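Local structure of restriction endonuclease S subunits (Thermoanaerobacter tengcongensis, 3OKG) at residues Phe134-Ser139 against Lys406-Asp411; Ala182-Leu187 against Gln401-Lys406; Glu215-Pro220 against Leu328-Tyr333. The protein probably serves as the DNA-recognising specificity subunit of a type I restriction-modification methyltransferase built from M and S polypeptides. One frame throughout, in Å; residues are numbered along the deposited sequence.

The three contacts trace how one chain ties parts far apart in sequence together at helix ends and flanks. All are largely buried and apolar across the interface. Interactions 1 and 2 adjoin each other, centres about 7 Å apart, and share helix 392-407: the first sets the phenylalanine at its end against helix 130-137, the second lays its aliphatic flank on helix 174-216. Interaction 3 lies at the far end of that same helix 174-216, its centre about 48 Å from interaction 2 and 54 Å from interaction 1, on the opposite side of the chain's centre. There aromatic rings and a bridging water replace interaction 1's methyl-on-ring and interaction 2's methyl-to-methyl packing, and Y333 lies towards the surface.

Interaction 1 of 3, residues Phe134-Ser139 against Lys406-Asp411; sequences FHLCRS and KAFRGD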
loop_
_atom_site.group_PDB
_atom_site.type_symbol
_atom_site.label_atom_id
_atom_site.label_comp_id
_atom_site.label_asym_id
_atom_site.label_seq_id
_atom_site.Cartn_x
_atom_site.Cartn_y
_atom_site.Cartn_z
ATOM N N PHE A 134 -1.013 24.246 -13.083
ATOM C CA PHE A 134 -0.866 22.791 -13.080
ATOM C C PHE A 134 -1.242 22.249 -11.699
ATOM O O PHE A 134 -2.094 21.372 -11.569
ATOM C CB PHE A 134 0.604 22.437 -13.368
ATOM C CG PHE A 134 0.955 21.002 -13.066
ATOM C CD1 PHE A 134 0.221 19.955 -13.625
ATOM C CD2 PHE A 134 2.021 20.697 -12.233
ATOM C CE1 PHE A 134 0.561 18.606 -13.370
ATOM C CE2 PHE A 134 2.356 19.343 -11.962
ATOM C CZ PHE A 134 1.591 18.310 -12.532
ATOM N N HIS A 135 -0.590 22.761 -10.661
ATOM C CA HIS A 135 -0.850 22.221 -9.315
ATOM C C HIS A 135 -2.264 22.480 -8.830
ATOM O O HIS A 135 -2.908 21.625 -8.247
ATOM C CB HIS A 135 0.172 22.766 -8.319
ATOM C CG HIS A 135 1.520 22.168 -8.493
ATOM N ND1 HIS A 135 1.781 20.848 -8.205
ATOM C CD2 HIS A 135 2.699 22.706 -8.902
ATOM C CE1 HIS A 135 3.055 20.587 -8.447
ATOM N NE2 HIS A 135 3.634 21.701 -8.869
ATOM N N LEU A 136 -2.762 23.671 -9.143
ATOM C CA LEU A 136 -4.142 24.031 -8.850
ATOM C C LEU A 136 -5.122 23.064 -9.514
ATOM O O LEU A 136 -6.047 22.573 -8.868
ATOM C CB LEU A 136 -4.430 25.464 -9.305
ATOM C CG LEU A 136 -5.672 26.128 -8.706
ATOM C CD1 LEU A 136 -5.699 25.954 -7.195
ATOM C CD2 LEU A 136 -5.727 27.601 -9.081
ATOM N N CYS A 137 -4.920 22.790 -10.802
ATOM C CA CYS A 137 -5.806 21.883 -11.518
ATOM C C CYS A 137 -5.777 20.448 -11.031
ATOM O O CYS A 137 -6.712 19.689 -11.286
ATOM C CB CYS A 137 -5.529 21.927 -13.021
ATOM S SG CYS A 137 -6.113 23.474 -13.709
ATOM N N ARG A 138 -4.705 20.052 -10.350
ATOM C CA ARG A 138 -4.680 18.711 -9.765
ATOM C C ARG A 138 -5.461 18.588 -8.458
ATOM O O ARG A 138 -5.606 17.477 -7.921
ATOM C CB ARG A 138 -3.226 18.267 -9.558
ATOM C CG ARG A 138 -2.590 17.973 -10.903
ATOM C CD ARG A 138 -1.312 17.234 -10.808
ATOM N NE ARG A 138 -1.376 16.035 -9.987
ATOM C CZ ARG A 138 -1.641 14.810 -10.418
ATOM N NH1 ARG A 138 -1.919 14.578 -11.689
ATOM N NH2 ARG A 138 -1.622 13.812 -9.553
ATOM N N SER A 139 -5.943 19.704 -7.940
ATOM C CA SER A 139 -6.637 19.637 -6.657
ATOM C C SER A 139 -8.048 19.079 -6.801
ATOM O O SER A 139 -8.735 19.359 -7.789
ATOM C CB SER A 139 -6.745 21.003 -5.989
ATOM O OG SER A 139 -7.619 20.887 -4.871
ATOM N N LYS A 406 -3.362 22.840 1.849
ATOM C CA LYS A 406 -2.588 23.869 2.563
ATOM C C LYS A 406 -2.129 25.001 1.629
ATOM O O LYS A 406 -2.217 26.184 1.964
ATOM C CB LYS A 406 -1.345 23.250 3.202
ATOM C CG LYS A 406 -1.610 22.153 4.206
ATOM C CD LYS A 406 -0.282 21.694 4.809
ATOM C CE LYS A 406 -0.382 20.327 5.493
ATOM N NZ LYS A 406 0.688 20.208 6.509
ATOM N N ALA A 407 -1.630 24.625 0.456
ATOM C CA ALA A 407 -1.110 25.598 -0.495
ATOM C C ALA A 407 -2.184 26.609 -0.871
ATOM O O ALA A 407 -1.929 27.807 -0.901
ATOM C CB ALA A 407 -0.588 24.897 -1.750
ATOM N N PHE A 408 -3.397 26.135 -1.152
ATOM C CA PHE A 408 -4.358 27.019 -1.789
ATOM C C PHE A 408 -5.243 27.757 -0.797
ATOM O O PHE A 408 -6.152 28.472 -1.190
ATOM C CB PHE A 408 -5.143 26.272 -2.868
ATOM C CG PHE A 408 -4.244 25.689 -3.929
ATOM C CD1 PHE A 408 -3.262 26.476 -4.512
ATOM C CD2 PHE A 408 -4.369 24.363 -4.331
ATOM C CE1 PHE A 408 -2.425 25.967 -5.494
ATOM C CE2 PHE A 408 -3.533 23.835 -5.304
ATOM C CZ PHE A 408 -2.554 24.630 -5.886
ATOM N N ARG A 409 -4.906 27.607 0.478
ATOM C CA ARG A 409 -5.542 28.350 1.572
ATOM C C ARG A 409 -4.535 29.402 2.075
ATOM O O ARG A 409 -4.835 30.211 2.944
ATOM C CB ARG A 409 -5.866 27.365 2.695
ATOM C CG ARG A 409 -6.949 27.780 3.647
ATOM C CD ARG A 409 -7.663 26.542 4.173
ATOM N NE ARG A 409 -8.503 25.948 3.134
ATOM C CZ ARG A 409 -9.798 26.211 2.968
ATOM N NH1 ARG A 409 -10.433 27.058 3.789
ATOM N NH2 ARG A 409 -10.460 25.616 1.981
ATOM N N GLY A 410 -3.321 29.357 1.538
ATOM C CA GLY A 410 -2.273 30.287 1.918
ATOM C C GLY A 410 -1.491 29.852 3.144
ATOM O O GLY A 410 -0.847 30.660 3.802
ATOM N N ASP A 411 -1.532 28.560 3.449
ATOM C CA ASP A 411 -0.903 28.067 4.666
ATOM C C ASP A 411 0.479 27.472 4.459
ATOM O O ASP A 411 1.058 26.926 5.391
ATOM C CB ASP A 411 -1.823 27.065 5.372
ATOM C CG ASP A 411 -3.034 27.741 5.995
ATOM O OD1 ASP A 411 -2.936 28.944 6.339
ATOM O OD2 ASP A 411 -4.088 27.087 6.128
#
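L136 sets one methyl group squarely over the ring of F408: CD1 of L136 stands 3.3 Å from the F408 ring centroid and only 3° off the ring normal, a CH-pi contact on the middle of the face. The L136 side chain reaches this place with CG anti to its own backbone N (chi1 -162°), crossing the F408 side chain at a slant. The ring's leading edge is aimed at the backbone of helix 130-137, where F408 CZ comes to 3.4 Å from L136 N and, near the ring plane, to 3.7 Å from H135 C. Beside it, S139 CB lies obliquely to the ring, 4.3 Å from F408 CE2. The other face is met from within its own segment, by A407 CB near the rim.

F408 is the first residue beyond helix 392-407, and the turn that follows is a Schellman motif: D411 N bonds to K406 O at 2.9 Å and G410 N to A407 O at 3.2 Å, with G410 at positive phi (86°), where a side chain would be pressed against the preceding carbonyl. The helix end thus presents its phenylalanine to the first type I restriction-modification DNA specificity domain, where P170 and F132 also meet the ring. Of the polar groups alongside, H135 NE2 bonds to E185, while S139 OG caps F141 N at the start of helix 140-143.

Interaction 2 of 3, residues Ala182-Leu187 against Gln401-Lys406; sequences AKVEAL and QAILDK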
loop_
_atom_site.group_PDB
_atom_site.type_symbol
_atom_site.label_atom_id
_atom_site.label_comp_id
_atom_site.label_asym_id
_atom_site.label_seq_id
_atom_site.Cartn_x
_atom_site.Cartn_y
_atom_site.Cartn_z
ATOM N N ALA A 182 7.087 26.244 -5.557
ATOM C CA ALA A 182 8.333 25.710 -5.026
ATOM C C ALA A 182 8.094 24.904 -3.739
ATOM O O ALA A 182 8.691 23.842 -3.550
ATOM C CB ALA A 182 9.372 26.850 -4.780
ATOM N N LYS A 183 7.218 25.409 -2.875
ATOM C CA LYS A 183 6.954 24.740 -1.599
ATOM C C LYS A 183 6.220 23.430 -1.820
ATOM O O LYS A 183 6.528 22.426 -1.188
ATOM C CB LYS A 183 6.097 25.615 -0.681
ATOM C CG LYS A 183 6.738 26.940 -0.285
ATOM C CD LYS A 183 7.860 26.742 0.732
ATOM C CE LYS A 183 8.261 28.064 1.396
ATOM N NZ LYS A 183 9.106 27.849 2.614
ATOM N N VAL A 184 5.248 23.437 -2.727
ATOM C CA VAL A 184 4.508 22.207 -3.030
ATOM C C VAL A 184 5.430 21.125 -3.575
ATOM O O VAL A 184 5.403 19.968 -3.128
ATOM C CB VAL A 184 3.386 22.494 -4.051
ATOM C CG1 VAL A 184 2.904 21.190 -4.698
ATOM C CG2 VAL A 184 2.236 23.286 -3.385
ATOM N N GLU A 185 6.270 21.492 -4.544
ATOM C CA GLU A 185 7.182 20.518 -5.121
ATOM C C GLU A 185 8.212 19.986 -4.106
ATOM O O GLU A 185 8.532 18.806 -4.109
ATOM C CB GLU A 185 7.810 21.071 -6.436
ATOM C CG GLU A 185 6.649 21.292 -7.483
ATOM C CD GLU A 185 7.071 21.890 -8.839
ATOM O OE1 GLU A 185 8.243 22.274 -8.984
ATOM O OE2 GLU A 185 6.215 21.992 -9.767
ATOM N N ALA A 186 8.704 20.843 -3.226
ATOM C CA ALA A 186 9.635 20.388 -2.203
ATOM C C ALA A 186 8.976 19.430 -1.229
ATOM O O ALA A 186 9.559 18.391 -0.866
ATOM C CB ALA A 186 10.265 21.574 -1.470
ATOM N N LEU A 187 7.767 19.767 -0.782
ATOM C CA LEU A 187 7.026 18.866 0.097
ATOM C C LEU A 187 6.793 17.494 -0.535
ATOM O O LEU A 187 6.969 16.466 0.124
ATOM C CB LEU A 187 5.671 19.483 0.476
ATOM C CG LEU A 187 5.374 20.056 1.861
ATOM C CD1 LEU A 187 6.624 20.379 2.640
ATOM C CD2 LEU A 187 4.456 21.290 1.735
ATOM N N GLN A 401 -2.896 15.741 -2.285
ATOM C CA GLN A 401 -4.084 16.529 -1.979
ATOM C C GLN A 401 -3.966 17.273 -0.646
ATOM O O GLN A 401 -4.359 18.427 -0.534
ATOM C CB GLN A 401 -5.331 15.631 -1.967
ATOM C CG GLN A 401 -6.586 16.427 -1.822
ATOM C CD GLN A 401 -6.763 17.445 -2.938
ATOM O OE1 GLN A 401 -6.600 17.120 -4.112
ATOM N NE2 GLN A 401 -7.110 18.674 -2.573
ATOM N N ALA A 402 -3.407 16.621 0.370
ATOM C CA ALA A 402 -3.270 17.296 1.655
ATOM C C ALA A 402 -2.308 18.490 1.540
ATOM O O ALA A 402 -2.547 19.551 2.111
ATOM C CB ALA A 402 -2.811 16.311 2.733
ATOM N N ILE A 403 -1.261 18.344 0.742
ATOM C CA ILE A 403 -0.358 19.486 0.464
ATOM C C ILE A 403 -1.060 20.633 -0.294
ATOM O O ILE A 403 -0.936 21.816 0.061
ATOM C CB ILE A 403 0.904 19.000 -0.309
ATOM C CG1 ILE A 403 1.735 18.059 0.585
ATOM C CG2 ILE A 403 1.753 20.174 -0.761
ATOM C CD1 ILE A 403 2.800 17.263 -0.178
ATOM N N LEU A 404 -1.814 20.283 -1.327
ATOM C CA LEU A 404 -2.478 21.295 -2.135
ATOM C C LEU A 404 -3.495 22.066 -1.290
ATOM O O LEU A 404 -3.666 23.277 -1.462
ATOM C CB LEU A 404 -3.167 20.658 -3.339
ATOM C CG LEU A 404 -2.202 19.959 -4.326
ATOM C CD1 LEU A 404 -3.045 19.436 -5.512
ATOM C CD2 LEU A 404 -1.122 20.956 -4.822
ATOM N N ASP A 405 -4.167 21.372 -0.382
ATOM C CA ASP A 405 -5.165 22.041 0.462
ATOM C C ASP A 405 -4.521 23.142 1.291
ATOM O O ASP A 405 -5.055 24.255 1.410
ATOM C CB ASP A 405 -5.873 21.038 1.384
ATOM C CG ASP A 405 -6.901 20.207 0.645
ATOM O OD1 ASP A 405 -7.294 20.598 -0.482
ATOM O OD2 ASP A 405 -7.312 19.160 1.178
ATOM N N LYS A 406 -3.362 22.840 1.849
ATOM C CA LYS A 406 -2.588 23.869 2.563
ATOM C C LYS A 406 -2.129 25.001 1.629
ATOM O O LYS A 406 -2.217 26.184 1.964
ATOM C CB LYS A 406 -1.345 23.250 3.202
ATOM C CG LYS A 406 -1.610 22.153 4.206
ATOM C CD LYS A 406 -0.282 21.694 4.809
ATOM C CE LYS A 406 -0.382 20.327 5.493
ATOM N NZ LYS A 406 0.688 20.208 6.509
#
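An antiparallel helix pair, in a region where both helices are predicted to form coiled coil, brings V184 and L187 of helix 174-216 against I403 and L404 of helix 392-407. The two segments run at 157° to one another with their axes 10.2 Å apart at closest approach, and the seam between them is wholly aliphatic, with no hydrogen bond across it.

I403 is the central residue, pointing at the opposing helix and using both of its branches. Its CD1, at the end of the longer branch, rests on the L187 side chain at the root, 3.7 Å from L187 CB. The shorter branch, CG2, is anti to the backbone N of I403 and touches two partners, 3.8 Å from L187 CD2 and 4.1 Å from V184 CG2. Both V184 and L187 meet the I403 side chain at a slant.

V184 divides its methyls between neighbours: while CG2 faces I403, CG1 packs at 4.0 Å on CD2 of L404, whose side chain crosses it at about a right angle. The L404 side chain sets out pointing away from helix 174-216, and its CD2 branch turns back to the seam.

Polar groups are kept off this strip. Q401 NE2 bonds to D405 OD1 at 2.8 Å, one turn along the same helix, in a bent bond (136° at the hydrogen), the amide meeting the carboxylate oxygen from above its plane; the same NE2 also bonds to S139 OG, and Q401 OE1 accepts from D140 N.

H135 of helix 130-137 touches both V184 and L404, and L412, the last residue of the chain, packs against V184, L187 and K406.

Interaction 3 of 3, residues Glu215-Pro220 against Leu328-Tyr333; sequences EVFPHP and LYYLHY
F217 is sandwiched from both sides, its ring taking a tyrosine edge on one face and the V216 methyl CG2 over the centre of the other, 3.6 Å above the plane. The tyrosine is Y330, which turns its edge to the F217 face in an edge-to-face pair: the centroids are 5.0 Å apart, the planes stand at 62°, and Y330 CD1 comes within 3.3 Å of F217 CD1, a tight approach. Y330 CA adds a CH-pi contact over the same face.

Y333 meets F217 differently. Its ring is turned only 28° from the F217 plane but has slid along, so the two barely overlap, and the closest touch is of Y333 CE2 on the CB of F217, at 3.3 Å. Y333 has CG anti to the backbone N (chi1 169°), which carries its ring alongside the F217 side chain.

These three rings form an aromatic cluster where the long helix 174-216 ends: F217 is the first residue past it, and its side chain packs against helix 324-333 of the second type I restriction-modification DNA specificity domain. W326 of that helix meets F217 edge-to-face as well. With an alanine in place of F217, the Y330 edge and the V216 methyl would probably be left without the ring between them, opening a gap between the helix end and helix 324-333.

Further along, a water lying in the plane of the Y330 ring donates to P218 O at 2.6 Å and to Y330 OH at 2.9 Å, bridging loop and helix. The Y330 hydroxyl also bonds to F359 O of strand 359-362, so two partners fix it, while the hydroxyl of Y329, whose CB packs on F217 CZ at 4.0 Å, reaches D376 on helix 365-388.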
loop_
_atom_site.group_PDB
_atom_site.type_symbol
_atom_site.label_atom_id
_atom_site.label_comp_id
_atom_site.label_asym_id
_atom_site.label_seq_id
_atom_site.Cartn_x
_atom_site.Cartn_y
_atom_site.Cartn_z
ATOM N N GLU A 215 21.744 -16.312 15.228
ATOM C CA GLU A 215 22.691 -16.292 16.329
ATOM C C GLU A 215 22.181 -17.089 17.529
ATOM O O GLU A 215 22.924 -17.874 18.137
ATOM C CB GLU A 215 22.966 -14.838 16.710
ATOM C CG GLU A 215 23.961 -14.637 17.790
ATOM C CD GLU A 215 24.543 -13.248 17.724
ATOM O OE1 GLU A 215 24.003 -12.432 16.946
ATOM O OE2 GLU A 215 25.533 -12.975 18.434
ATOM N N VAL A 216 20.909 -16.915 17.872
ATOM C CA VAL A 216 20.394 -17.572 19.075
ATOM C C VAL A 216 20.021 -19.020 18.796
ATOM O O VAL A 216 19.913 -19.830 19.729
ATOM C CB VAL A 216 19.182 -16.834 19.705
ATOM C CG1 VAL A 216 19.556 -15.417 20.108
ATOM C CG2 VAL A 216 18.011 -16.837 18.753
ATOM N N PHE A 217 19.781 -19.329 17.526
ATOM C CA PHE A 217 19.383 -20.668 17.113
ATOM C C PHE A 217 20.447 -21.257 16.201
ATOM O O PHE A 217 20.360 -21.157 14.977
ATOM C CB PHE A 217 18.032 -20.631 16.397
ATOM C CG PHE A 217 16.910 -20.107 17.246
ATOM C CD1 PHE A 217 16.751 -20.540 18.552
ATOM C CD2 PHE A 217 16.013 -19.182 16.739
ATOM C CE1 PHE A 217 15.719 -20.060 19.336
ATOM C CE2 PHE A 217 14.979 -18.699 17.518
ATOM C CZ PHE A 217 14.832 -19.138 18.819
ATOM N N PRO A 218 21.455 -21.867 16.812
ATOM C CA PRO A 218 22.606 -22.400 16.071
ATOM C C PRO A 218 22.240 -23.862 15.738
ATOM O O PRO A 218 21.240 -24.369 16.222
ATOM C CB PRO A 218 23.780 -22.375 17.050
ATOM C CG PRO A 218 23.297 -21.790 18.319
ATOM C CD PRO A 218 21.825 -21.549 18.235
ATOM N N HIS A 219 23.040 -24.527 14.913
ATOM C CA HIS A 219 22.765 -25.916 14.547
ATOM C C HIS A 219 23.005 -26.799 15.763
ATOM O O HIS A 219 23.850 -26.483 16.602
ATOM C CB HIS A 219 23.666 -26.336 13.389
ATOM C CG HIS A 219 23.466 -27.749 12.947
ATOM N ND1 HIS A 219 22.460 -28.121 12.078
ATOM C CD2 HIS A 219 24.147 -28.884 13.244
ATOM C CE1 HIS A 219 22.528 -29.423 11.863
ATOM N NE2 HIS A 219 23.544 -29.909 12.558
ATOM N N PRO A 220 22.207 -27.877 15.915
ATOM C CA PRO A 220 22.410 -28.731 17.097
ATOM C C PRO A 220 23.873 -29.138 17.262
ATOM O O PRO A 220 24.505 -29.529 16.287
ATOM C CB PRO A 220 21.547 -29.963 16.783
ATOM C CG PRO A 220 20.433 -29.422 15.907
ATOM C CD PRO A 220 21.066 -28.312 15.089
ATOM N N LEU A 328 7.992 -20.827 20.011
ATOM C CA LEU A 328 7.379 -20.233 18.830
ATOM C C LEU A 328 8.406 -19.617 17.879
ATOM O O LEU A 328 8.349 -19.834 16.663
ATOM C CB LEU A 328 6.361 -19.164 19.246
ATOM C CG LEU A 328 5.354 -18.790 18.160
ATOM C CD1 LEU A 328 4.629 -20.034 17.710
ATOM C CD2 LEU A 328 4.340 -17.743 18.673
ATOM N N TYR A 329 9.317 -18.812 18.408
ATOM C CA TYR A 329 10.365 -18.243 17.561
ATOM C C TYR A 329 11.196 -19.324 16.885
ATOM O O TYR A 329 11.580 -19.197 15.722
ATOM C CB TYR A 329 11.291 -17.349 18.365
ATOM C CG TYR A 329 10.813 -15.921 18.427
ATOM C CD1 TYR A 329 10.464 -15.343 19.641
ATOM C CD2 TYR A 329 10.691 -15.159 17.265
ATOM C CE1 TYR A 329 10.016 -14.027 19.711
ATOM C CE2 TYR A 329 10.234 -13.842 17.319
ATOM C CZ TYR A 329 9.894 -13.296 18.540
ATOM O OH TYR A 329 9.448 -12.002 18.604
ATOM N N TYR A 330 11.488 -20.389 17.626
ATOM C CA TYR A 330 12.335 -21.462 17.082
ATOM C C TYR A 330 11.627 -22.159 15.930
ATOM O O TYR A 330 12.206 -22.347 14.866
ATOM C CB TYR A 330 12.658 -22.476 18.172
ATOM C CG TYR A 330 13.724 -23.484 17.775
ATOM C CD1 TYR A 330 14.978 -23.069 17.375
ATOM C CD2 TYR A 330 13.465 -24.856 17.829
ATOM C CE1 TYR A 330 15.961 -23.990 17.020
ATOM C CE2 TYR A 330 14.434 -25.778 17.477
ATOM C CZ TYR A 330 15.670 -25.349 17.086
ATOM O OH TYR A 330 16.648 -26.248 16.738
ATOM N N LEU A 331 10.362 -22.510 16.137
ATOM C CA LEU A 331 9.570 -23.178 15.108
ATOM C C LEU A 331 9.413 -22.321 13.859
ATOM O O LEU A 331 9.425 -22.835 12.741
ATOM C CB LEU A 331 8.182 -23.555 15.637
ATOM C CG LEU A 331 8.107 -24.606 16.748
ATOM C CD1 LEU A 331 6.668 -24.713 17.238
ATOM C CD2 LEU A 331 8.642 -25.978 16.318
ATOM N N HIS A 332 9.276 -21.019 14.052
ATOM C CA HIS A 332 9.161 -20.093 12.931
ATOM C C HIS A 332 10.469 -20.072 12.160
ATOM O O HIS A 332 10.466 -20.247 10.947
ATOM C CB HIS A 332 8.770 -18.688 13.405
ATOM C CG HIS A 332 8.341 -17.773 12.297
ATOM N ND1 HIS A 332 9.021 -16.616 11.977
ATOM C CD2 HIS A 332 7.305 -17.852 11.426
ATOM C CE1 HIS A 332 8.419 -16.018 10.963
ATOM N NE2 HIS A 332 7.375 -16.748 10.610
ATOM N N TYR A 333 11.581 -19.878 12.870
ATOM C CA TYR A 333 12.913 -19.940 12.279
ATOM C C TYR A 333 13.169 -21.246 11.521
ATOM O O TYR A 333 13.858 -21.248 10.511
ATOM C CB TYR A 333 13.975 -19.728 13.362
ATOM C CG TYR A 333 15.398 -20.012 12.945
ATOM C CD1 TYR A 333 16.040 -19.233 11.987
ATOM C CD2 TYR A 333 16.116 -21.042 13.543
ATOM C CE1 TYR A 333 17.358 -19.490 11.621
ATOM C CE2 TYR A 333 17.419 -21.309 13.187
ATOM C CZ TYR A 333 18.041 -20.540 12.231
ATOM O OH TYR A 333 19.352 -20.836 11.896
HETATM O O HOH W 1 19.026 -25.302 15.279
#